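Local atomic coordinates of Fe-superoxide dismutase homolog (Plasmodium berghei, PDB entry 2A03), a protein that destroys superoxide radicals, converting them to hydrogen peroxide and oxygen at a metal centre of the iron/manganese superoxide dismutase type. Residues 10-14 and 44-48. Sequence-based numbering, arbitrary orientation.
Sequences AITLP and VNKLN
Asn48 grips Ile11 by its backbone, directly through ND2 and by way of a water through OD1, an example of an asparagine on a helix holding a non-regular, extended segment much as a neighbouring strand would. Its ND2 donates to Ile11 O over 3.0 Å in a nearly straight bond (175° at the hydrogen), and the acceptor lies in the plane of the amide. The other end works through water: Ile11 N donates to a water 2.7 Å away, which donates to Asn48 OD1. Both polar backbone atoms of Ile11 are thereby engaged, and the rotation of the amide is fixed.

Apolar contacts flank this polar grip and carry on along the segment. Val44 CG1, anti to the backbone nitrogen (chi1 179°), reaches to 3.6 Å from Ile11 O, while Val44 CG2 meets Leu13 CD1 at 4.0 Å, the side chains crossing about perpendicularly. Ile11 CD1 touches Leu47 CD2 at 4.0 Å in a similar crossing.

Further out, Ile64 backs Ile11, Ile79 packs on Val44 and Leu47, and Tyr36 OH hydrogen-bonds to Pro14 O. The N-terminal segment is thus laid along helix 29-51 in the alpha-hairpin domain of iron/manganese superoxide dismutases, whose helices 29-51 and 70-87 supply metal ligands His35 and His82.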
ATOM      1  N   ALA A  10       0.353   3.667  29.832  1.00 45.25           N
ATOM      2  CA  ALA A  10      -0.156   3.093  28.597  1.00 44.47           C
ATOM      3  C   ALA A  10       0.413   3.837  27.385  1.00 44.15           C
ATOM      4  O   ALA A  10       0.666   5.053  27.437  1.00 44.83           O
ATOM      5  CB  ALA A  10      -1.696   3.112  28.576  1.00 44.90           C
ATOM      6  N   ILE A  11       0.647   3.095  26.306  1.00 42.19           N
ATOM      7  CA  ILE A  11       1.116   3.683  25.066  1.00 41.24           C
ATOM      8  C   ILE A  11      -0.001   4.534  24.476  1.00 40.14           C
ATOM      9  O   ILE A  11      -1.136   4.084  24.350  1.00 38.54           O
ATOM     10  CB  ILE A  11       1.566   2.601  24.066  1.00 41.27           C
ATOM     11  CG1 ILE A  11       2.817   1.896  24.605  1.00 40.99           C
ATOM     12  CG2 ILE A  11       1.839   3.220  22.701  1.00 40.53           C
ATOM     13  CD1 ILE A  11       3.045   0.539  24.025  1.00 40.03           C
ATOM     14  N   THR A  12       0.335   5.778  24.146  1.00 39.26           N
ATOM     15  CA  THR A  12      -0.646   6.742  23.678  1.00 39.99           C
ATOM     16  C   THR A  12      -0.176   7.455  22.398  1.00 38.72           C
ATOM     17  O   THR A  12       1.009   7.474  22.077  1.00 37.79           O
ATOM     18  CB  THR A  12      -0.942   7.825  24.747  1.00 40.12           C
ATOM     19  OG1 THR A  12       0.253   8.562  25.018  1.00 43.67           O
ATOM     20  CG2 THR A  12      -1.436   7.207  26.019  1.00 40.33           C
ATOM     21  N   LEU A  13      -1.139   8.021  21.682  1.00 38.21           N
ATOM     22  CA  LEU A  13      -0.882   8.805  20.488  1.00 39.12           C
ATOM     23  C   LEU A  13      -0.195  10.122  20.861  1.00 38.56           C
ATOM     24  O   LEU A  13      -0.763  10.932  21.566  1.00 38.65           O
ATOM     25  CB  LEU A  13      -2.218   9.090  19.802  1.00 38.95           C
ATOM     26  CG  LEU A  13      -2.201   9.769  18.433  1.00 39.11           C
ATOM     27  CD1 LEU A  13      -1.478   8.913  17.404  1.00 38.39           C
ATOM     28  CD2 LEU A  13      -3.649  10.041  18.025  1.00 39.28           C
ATOM     29  N   PRO A  14       1.038  10.337  20.408  1.00 39.00           N
ATOM     30  CA  PRO A  14       1.614  11.638  20.764  1.00 39.88           C
ATOM     31  C   PRO A  14       0.846  12.780  20.105  1.00 40.18           C
ATOM     32  O   PRO A  14       0.354  12.627  18.974  1.00 39.26           O
ATOM     33  CB  PRO A  14       3.049  11.581  20.221  1.00 39.75           C
ATOM     34  CG  PRO A  14       3.296  10.131  19.857  1.00 41.15           C
ATOM     35  CD  PRO A  14       1.943   9.516  19.586  1.00 39.49           C
ATOM     36  N   VAL A  44      -2.190   2.800  17.342  1.00 30.35           N
ATOM     37  CA  VAL A  44      -2.090   2.805  18.803  1.00 30.41           C
ATOM     38  C   VAL A  44      -3.177   1.909  19.406  1.00 31.19           C
ATOM     39  O   VAL A  44      -2.912   1.057  20.254  1.00 32.10           O
ATOM     40  CB  VAL A  44      -2.208   4.236  19.357  1.00 30.64           C
ATOM     41  CG1 VAL A  44      -2.130   4.241  20.886  1.00 29.59           C
ATOM     42  CG2 VAL A  44      -1.111   5.132  18.756  1.00 29.92           C
ATOM     43  N   ASN A  45      -4.410   2.081  18.955  1.00 32.08           N
ATOM     44  CA  ASN A  45      -5.508   1.325  19.510  1.00 32.05           C
ATOM     45  C   ASN A  45      -5.356  -0.175  19.231  1.00 32.78           C
ATOM     46  O   ASN A  45      -5.635  -1.011  20.098  1.00 32.13           O
ATOM     47  CB  ASN A  45      -6.822   1.838  18.948  1.00 32.55           C
ATOM     48  CG  ASN A  45      -7.130   3.268  19.372  1.00 33.43           C
ATOM     49  OD1 ASN A  45      -6.537   3.810  20.312  1.00 31.07           O
ATOM     50  ND2 ASN A  45      -8.074   3.890  18.665  1.00 32.39           N
ATOM     51  N   LYS A  46      -4.915  -0.519  18.023  1.00 31.99           N
ATOM     52  CA  LYS A  46      -4.762  -1.919  17.667  1.00 31.83           C
ATOM     53  C   LYS A  46      -3.600  -2.560  18.429  1.00 31.30           C
ATOM     54  O   LYS A  46      -3.702  -3.697  18.881  1.00 30.67           O
ATOM     55  CB  LYS A  46      -4.580  -2.078  16.156  1.00 32.51           C
ATOM     56  N   LEU A  47      -2.495  -1.839  18.567  1.00 30.59           N
ATOM     57  CA  LEU A  47      -1.392  -2.326  19.381  1.00 30.47           C
ATOM     58  C   LEU A  47      -1.858  -2.661  20.796  1.00 29.81           C
ATOM     59  O   LEU A  47      -1.628  -3.758  21.289  1.00 29.17           O
ATOM     60  CB  LEU A  47      -0.267  -1.292  19.466  1.00 30.23           C
ATOM     61  CG  LEU A  47       0.920  -1.758  20.328  1.00 30.27           C
ATOM     62  CD1 LEU A  47       1.450  -3.118  19.862  1.00 29.33           C
ATOM     63  CD2 LEU A  47       2.039  -0.755  20.344  1.00 30.36           C
ATOM     64  N   ASN A  48      -2.491  -1.689  21.446  1.00 30.52           N
ATOM     65  CA  ASN A  48      -2.964  -1.854  22.806  1.00 31.00           C
ATOM     66  C   ASN A  48      -3.950  -3.016  22.929  1.00 30.49           C
ATOM     67  O   ASN A  48      -3.954  -3.710  23.932  1.00 29.03           O
ATOM     68  CB  ASN A  48      -3.600  -0.566  23.330  1.00 31.09           C
ATOM     69  CG  ASN A  48      -2.575   0.464  23.739  1.00 32.81           C
ATOM     70  OD1 ASN A  48      -1.453   0.121  24.153  1.00 29.73           O
ATOM     71  ND2 ASN A  48      -2.953   1.748  23.636  1.00 31.69           N
TER
HETATM   72  O   HOH W   1      -0.176   0.488  26.390  1.00 37.91           O